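Local coordinates for stress-response A/B barrel domain-containing protein (Thermobifida fusca, PDB 3BGU) that is of unknown function but forms a dimer with a ferredoxin-like fold and holds nitrobenzene in a pocket, consistent with binding a small ligand, at residues M20-N31 with M105-L116. Sequence-based numbering, arbitrary orientation.
Sequences MGIRHIALFRWN and MLADRVAVQFAL. With NBZ (nitrobenzene), chain N; EDO (1,2-ethanediol), chain I; EDO (1,2-ethanediol), chain J.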
loop_
_atom_site.group_PDB
_atom_site.type_symbol
_atom_site.label_atom_id
_atom_site.label_comp_id
_atom_site.label_asym_id
_atom_site.label_seq_id
_atom_site.Cartn_x
_atom_site.Cartn_y
_atom_site.Cartn_z
HETATM N N MSE A 20 8.279 6.744 -15.403
HETATM C CA MSE A 20 8.396 5.843 -14.278
HETATM C C MSE A 20 7.097 5.827 -13.496
HETATM O O MSE A 20 6.685 6.847 -12.935
HETATM C CB MSE A 20 9.570 6.234 -13.348
HETATM C CG MSE A 20 9.700 5.356 -12.069
HETATM SE SE MSE A 20 11.171 5.991 -10.910
HETATM C CE MSE A 20 10.304 7.603 -10.223
ATOM N N GLY A 21 6.453 4.669 -13.452
ATOM C CA GLY A 21 5.295 4.481 -12.608
ATOM C C GLY A 21 5.630 4.470 -11.133
ATOM O O GLY A 21 6.545 3.795 -10.699
ATOM N N ILE A 22 4.907 5.268 -10.377
ATOM C CA ILE A 22 5.166 5.442 -8.953
ATOM C C ILE A 22 3.937 5.012 -8.214
ATOM O O ILE A 22 2.841 5.576 -8.423
ATOM C CB ILE A 22 5.486 6.899 -8.600
ATOM C CG1 ILE A 22 6.744 7.384 -9.320
ATOM C CG2 ILE A 22 5.635 7.061 -7.085
ATOM C CD1 ILE A 22 7.053 8.794 -9.133
ATOM N N ARG A 23 4.076 4.020 -7.354
ATOM C CA ARG A 23 3.000 3.656 -6.432
ATOM C C ARG A 23 3.186 4.382 -5.102
ATOM O O ARG A 23 4.157 4.210 -4.421
ATOM C CB ARG A 23 2.858 2.155 -6.255
ATOM C CG ARG A 23 1.908 1.764 -5.169
ATOM C CD ARG A 23 1.379 0.323 -5.395
ATOM N NE ARG A 23 0.500 0.284 -6.559
ATOM C CZ ARG A 23 -0.058 -0.839 -7.006
ATOM N NH1 ARG A 23 0.136 -1.964 -6.360
ATOM N NH2 ARG A 23 -0.842 -0.785 -8.059
ATOM N N HIS A 24 2.267 5.288 -4.832
ATOM C CA HIS A 24 2.165 5.958 -3.539
ATOM C C HIS A 24 1.217 5.166 -2.649
ATOM O O HIS A 24 0.069 4.829 -3.032
ATOM C CB HIS A 24 1.594 7.362 -3.712
ATOM C CG HIS A 24 1.138 7.974 -2.427
ATOM N ND1 HIS A 24 2.042 8.289 -1.439
ATOM C CD2 HIS A 24 -0.086 8.316 -1.945
ATOM C CE1 HIS A 24 1.400 8.770 -0.399
ATOM N NE2 HIS A 24 0.106 8.790 -0.672
ATOM N N ILE A 25 1.634 4.973 -1.411
ATOM C CA ILE A 25 0.813 4.378 -0.369
ATOM C C ILE A 25 0.882 5.218 0.891
ATOM O O ILE A 25 1.992 5.608 1.345
ATOM C CB ILE A 25 1.256 2.999 -0.001
ATOM C CG1 ILE A 25 1.069 2.083 -1.232
ATOM C CG2 ILE A 25 0.453 2.407 1.165
ATOM C CD1 ILE A 25 1.886 0.744 -1.140
ATOM N N ALA A 26 -0.281 5.459 1.471
ATOM C CA ALA A 26 -0.387 5.974 2.836
ATOM C C ALA A 26 -1.307 5.108 3.683
ATOM O O ALA A 26 -2.391 4.761 3.249
ATOM C CB ALA A 26 -0.905 7.417 2.832
ATOM N N LEU A 27 -0.837 4.784 4.890
ATOM C CA LEU A 27 -1.650 4.077 5.877
ATOM C C LEU A 27 -1.940 5.026 7.055
ATOM O O LEU A 27 -1.030 5.719 7.520
ATOM C CB LEU A 27 -0.984 2.820 6.390
ATOM C CG LEU A 27 -0.491 1.836 5.336
ATOM C CD1 LEU A 27 0.113 0.575 5.971
ATOM C CD2 LEU A 27 -1.606 1.432 4.329
ATOM N N PHE A 28 -3.208 5.064 7.454
ATOM C CA PHE A 28 -3.702 5.901 8.518
ATOM C C PHE A 28 -4.119 5.083 9.735
ATOM O O PHE A 28 -4.736 4.019 9.616
ATOM C CB PHE A 28 -4.925 6.684 8.075
ATOM C CG PHE A 28 -4.766 7.423 6.797
ATOM C CD1 PHE A 28 -3.598 8.100 6.463
ATOM C CD2 PHE A 28 -5.863 7.536 5.944
ATOM C CE1 PHE A 28 -3.554 8.767 5.196
ATOM C CE2 PHE A 28 -5.798 8.172 4.714
ATOM C CZ PHE A 28 -4.663 8.790 4.343
ATOM N N ARG A 29 -3.829 5.650 10.902
ATOM C CA ARG A 29 -4.290 5.183 12.229
ATOM C C ARG A 29 -5.125 6.326 12.819
ATOM O O ARG A 29 -4.587 7.412 13.088
ATOM C CB ARG A 29 -3.085 4.898 13.126
ATOM C CG ARG A 29 -3.409 4.536 14.593
ATOM C CD ARG A 29 -2.186 3.921 15.320
ATOM N NE ARG A 29 -1.357 4.930 15.966
ATOM C CZ ARG A 29 -1.541 5.363 17.217
ATOM N NH1 ARG A 29 -2.503 4.855 17.972
ATOM N NH2 ARG A 29 -0.735 6.272 17.725
ATOM N N TRP A 30 -6.424 6.108 13.012
ATOM C CA TRP A 30 -7.316 7.175 13.461
ATOM C C TRP A 30 -7.027 7.509 14.911
ATOM O O TRP A 30 -6.523 6.649 15.645
ATOM C CB TRP A 30 -8.776 6.807 13.298
ATOM C CG TRP A 30 -9.188 6.395 11.927
ATOM C CD1 TRP A 30 -9.878 5.260 11.592
ATOM C CD2 TRP A 30 -8.954 7.095 10.702
ATOM N NE1 TRP A 30 -10.116 5.243 10.281
ATOM C CE2 TRP A 30 -9.546 6.340 9.683
ATOM C CE3 TRP A 30 -8.332 8.320 10.364
ATOM C CZ2 TRP A 30 -9.549 6.758 8.358
ATOM C CZ3 TRP A 30 -8.304 8.715 9.032
ATOM C CH2 TRP A 30 -8.883 7.910 8.037
ATOM N N ASN A 31 -7.334 8.751 15.296
ATOM C CA ASN A 31 -7.280 9.133 16.701
ATOM C C ASN A 31 -8.672 8.821 17.333
ATOM O O ASN A 31 -9.560 8.284 16.662
ATOM C CB ASN A 31 -6.777 10.590 16.874
ATOM C CG ASN A 31 -7.637 11.569 16.193
ATOM O OD1 ASN A 31 -8.852 11.438 16.220
ATOM N ND2 ASN A 31 -7.029 12.629 15.624
HETATM N N MSE A 105 -8.249 13.855 11.768
HETATM C CA MSE A 105 -8.615 12.512 12.159
HETATM C C MSE A 105 -7.436 11.603 12.520
HETATM O O MSE A 105 -7.639 10.503 13.073
HETATM C CB MSE A 105 -9.350 11.897 10.993
HETATM C CG MSE A 105 -10.536 12.672 10.601
HETATM SE SE MSE A 105 -11.327 11.883 9.034
HETATM C CE MSE A 105 -11.938 10.168 9.731
ATOM N N LEU A 106 -6.209 12.049 12.254
ATOM C CA LEU A 106 -5.037 11.177 12.319
ATOM C C LEU A 106 -4.387 11.059 13.682
ATOM O O LEU A 106 -4.129 12.063 14.332
ATOM C CB LEU A 106 -3.978 11.654 11.328
ATOM C CG LEU A 106 -4.350 11.477 9.844
ATOM C CD1 LEU A 106 -3.291 12.130 8.903
ATOM C CD2 LEU A 106 -4.573 10.034 9.444
ATOM N N ALA A 107 -4.121 9.820 14.112
ATOM C CA ALA A 107 -3.204 9.563 15.211
ATOM C C ALA A 107 -1.826 9.307 14.623
ATOM O O ALA A 107 -0.796 9.715 15.183
ATOM C CB ALA A 107 -3.675 8.374 16.075
ATOM N N ASP A 108 -1.803 8.647 13.460
ATOM C CA ASP A 108 -0.608 8.477 12.726
ATOM C C ASP A 108 -0.866 8.262 11.234
ATOM O O ASP A 108 -1.957 7.882 10.830
ATOM C CB ASP A 108 0.175 7.317 13.266
ATOM C CG ASP A 108 1.544 7.294 12.719
ATOM O OD1 ASP A 108 2.117 8.412 12.443
ATOM O OD2 ASP A 108 2.030 6.170 12.559
ATOM N N ARG A 109 0.166 8.547 10.453
ATOM C CA ARG A 109 0.153 8.311 8.994
ATOM C C ARG A 109 1.554 7.854 8.589
ATOM O O ARG A 109 2.544 8.523 8.968
ATOM C CB ARG A 109 -0.162 9.580 8.239
ATOM C CG ARG A 109 -0.023 9.534 6.730
ATOM C CD ARG A 109 -0.125 10.911 6.071
ATOM N NE ARG A 109 0.117 10.818 4.644
ATOM C CZ ARG A 109 1.330 10.845 4.084
ATOM N NH1 ARG A 109 2.436 10.943 4.818
ATOM N NH2 ARG A 109 1.485 10.723 2.765
ATOM N N VAL A 110 1.675 6.739 7.848
ATOM C CA VAL A 110 2.960 6.323 7.354
ATOM C C VAL A 110 2.817 6.151 5.859
ATOM O O VAL A 110 1.761 5.676 5.372
ATOM C CB VAL A 110 3.417 5.015 7.991
ATOM C CG1 VAL A 110 4.678 4.483 7.264
ATOM C CG2 VAL A 110 3.660 5.157 9.483
ATOM N N ALA A 111 3.836 6.548 5.115
ATOM C CA ALA A 111 3.776 6.557 3.637
ATOM C C ALA A 111 5.112 6.020 3.037
ATOM O O ALA A 111 6.217 6.123 3.623
ATOM C CB ALA A 111 3.505 7.975 3.128
ATOM N N VAL A 112 4.955 5.495 1.818
ATOM C CA VAL A 112 6.043 5.119 0.930
ATOM C C VAL A 112 5.597 5.451 -0.499
ATOM O O VAL A 112 4.426 5.262 -0.866
ATOM C CB VAL A 112 6.405 3.580 1.044
ATOM C CG1 VAL A 112 7.277 3.125 -0.109
ATOM C CG2 VAL A 112 7.108 3.281 2.402
ATOM N N GLN A 113 6.534 5.895 -1.301
ATOM C CA GLN A 113 6.368 5.832 -2.766
ATOM C C GLN A 113 7.478 4.913 -3.347
ATOM O O GLN A 113 8.662 5.036 -3.024
ATOM C CB GLN A 113 6.511 7.201 -3.414
ATOM C CG GLN A 113 5.500 8.208 -3.038
ATOM C CD GLN A 113 5.791 8.961 -1.745
ATOM O OE1 GLN A 113 6.923 9.432 -1.490
ATOM N NE2 GLN A 113 4.753 9.112 -0.928
ATOM N N PHE A 114 7.099 3.911 -4.158
ATOM C CA PHE A 114 8.043 3.014 -4.807
ATOM C C PHE A 114 7.795 2.931 -6.302
ATOM O O PHE A 114 6.692 3.234 -6.762
ATOM C CB PHE A 114 8.121 1.642 -4.123
ATOM C CG PHE A 114 6.954 0.743 -4.344
ATOM C CD1 PHE A 114 5.875 0.758 -3.481
ATOM C CD2 PHE A 114 6.979 -0.181 -5.357
ATOM C CE1 PHE A 114 4.813 -0.145 -3.638
ATOM C CE2 PHE A 114 5.899 -1.040 -5.565
ATOM C CZ PHE A 114 4.830 -1.018 -4.705
ATOM N N ALA A 115 8.837 2.469 -7.031
ATOM C CA ALA A 115 8.768 2.351 -8.477
ATOM C C ALA A 115 8.008 1.046 -8.837
ATOM O O ALA A 115 8.409 -0.054 -8.461
ATOM C CB ALA A 115 10.161 2.358 -9.112
ATOM N N LEU A 116 6.913 1.180 -9.573
ATOM C CA LEU A 116 6.057 0.038 -9.827
ATOM C C LEU A 116 6.685 -0.840 -10.938
ATOM O O LEU A 116 7.530 -0.373 -11.710
ATOM C CB LEU A 116 4.594 0.554 -10.061
ATOM C CG LEU A 116 3.432 -0.401 -10.003
ATOM C CD1 LEU A 116 3.363 -1.077 -8.663
ATOM C CD2 LEU A 116 2.164 0.399 -10.347
ATOM O OXT LEU A 116 6.441 -2.057 -11.064
HETATM C C1 NBZ N . -3.256 10.570 -0.342
HETATM C C2 NBZ N . -4.385 10.746 -1.128
HETATM C C3 NBZ N . -5.529 11.281 -0.609
HETATM C C4 NBZ N . -5.522 11.732 0.695
HETATM C C5 NBZ N . -4.410 11.573 1.517
HETATM C C6 NBZ N . -3.237 11.012 0.986
HETATM N N1 NBZ N . -2.070 10.856 1.769
HETATM O O1 NBZ N . -2.060 11.052 2.991
HETATM O O2 NBZ N . -0.995 10.479 1.248
HETATM C C1 EDO I . 5.231 8.528 10.248
HETATM O O1 EDO I . 4.679 7.951 11.418
HETATM C C2 EDO I . 6.735 8.796 10.173
HETATM O O2 EDO I . 7.446 8.737 11.434
HETATM C C1 EDO J . -9.823 3.342 16.193
HETATM O O1 EDO J . -9.476 3.733 17.526
HETATM C C2 EDO J . -8.530 3.278 15.418
HETATM O O2 EDO J . -7.447 3.787 16.223
HETATM O O HOH W 1 8.053 1.963 -12.452
#
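Arg109 lies alongside Phe28 on the helix-covered face of the sheet, and its chain can be followed outward atom by atom. CB passes Leu27 O and Phe28 CD1; Arg109 CG meets the edge of the Phe28 ring in its plane, 3.9 Å from CD1; Arg109 CD reaches Phe28 CE1 and the nitro group of nitrobenzene. With CG anti to the backbone N (chi1 172°) and the chain extended as far as NE, the guanidinium arrives edge-on at the nitro group: Arg109 NE donates to O1 of nitrobenzene at 2.7 Å and Arg109 NH2 to its O2 at 2.9 Å. O2 is gripped a second time by His24 NE2, 2.8 Å away, while Ala26 CB packs against the same oxygen. His24 is held at its ND1 edge by Gln113, whose NE2 donates almost straight to His24 ND1 (2.9 Å, 168°) with amide and ring planes nearly coplanar, an arrangement consistent with ND1 accepting and NE2 donating to the ligand. Gln113 OE1 is bound in turn by Asn71 of the second subunit, which probably helps to position the ring. On the other face Arg23 lays its CB over the Phe114 ring, a CH-pi contact, before its guanidinium salt-bridges Asp79. Ala107 N and Asp108 N both donate to Arg29 O in a classic beta bulge. The whole is an antiparallel pairing of strand 21-30 with strand 106-115, outermost in its own chain but also bonded to the second subunit, characteristic of the ferredoxin-like fold of dimeric stress-responsive A/B barrel domains.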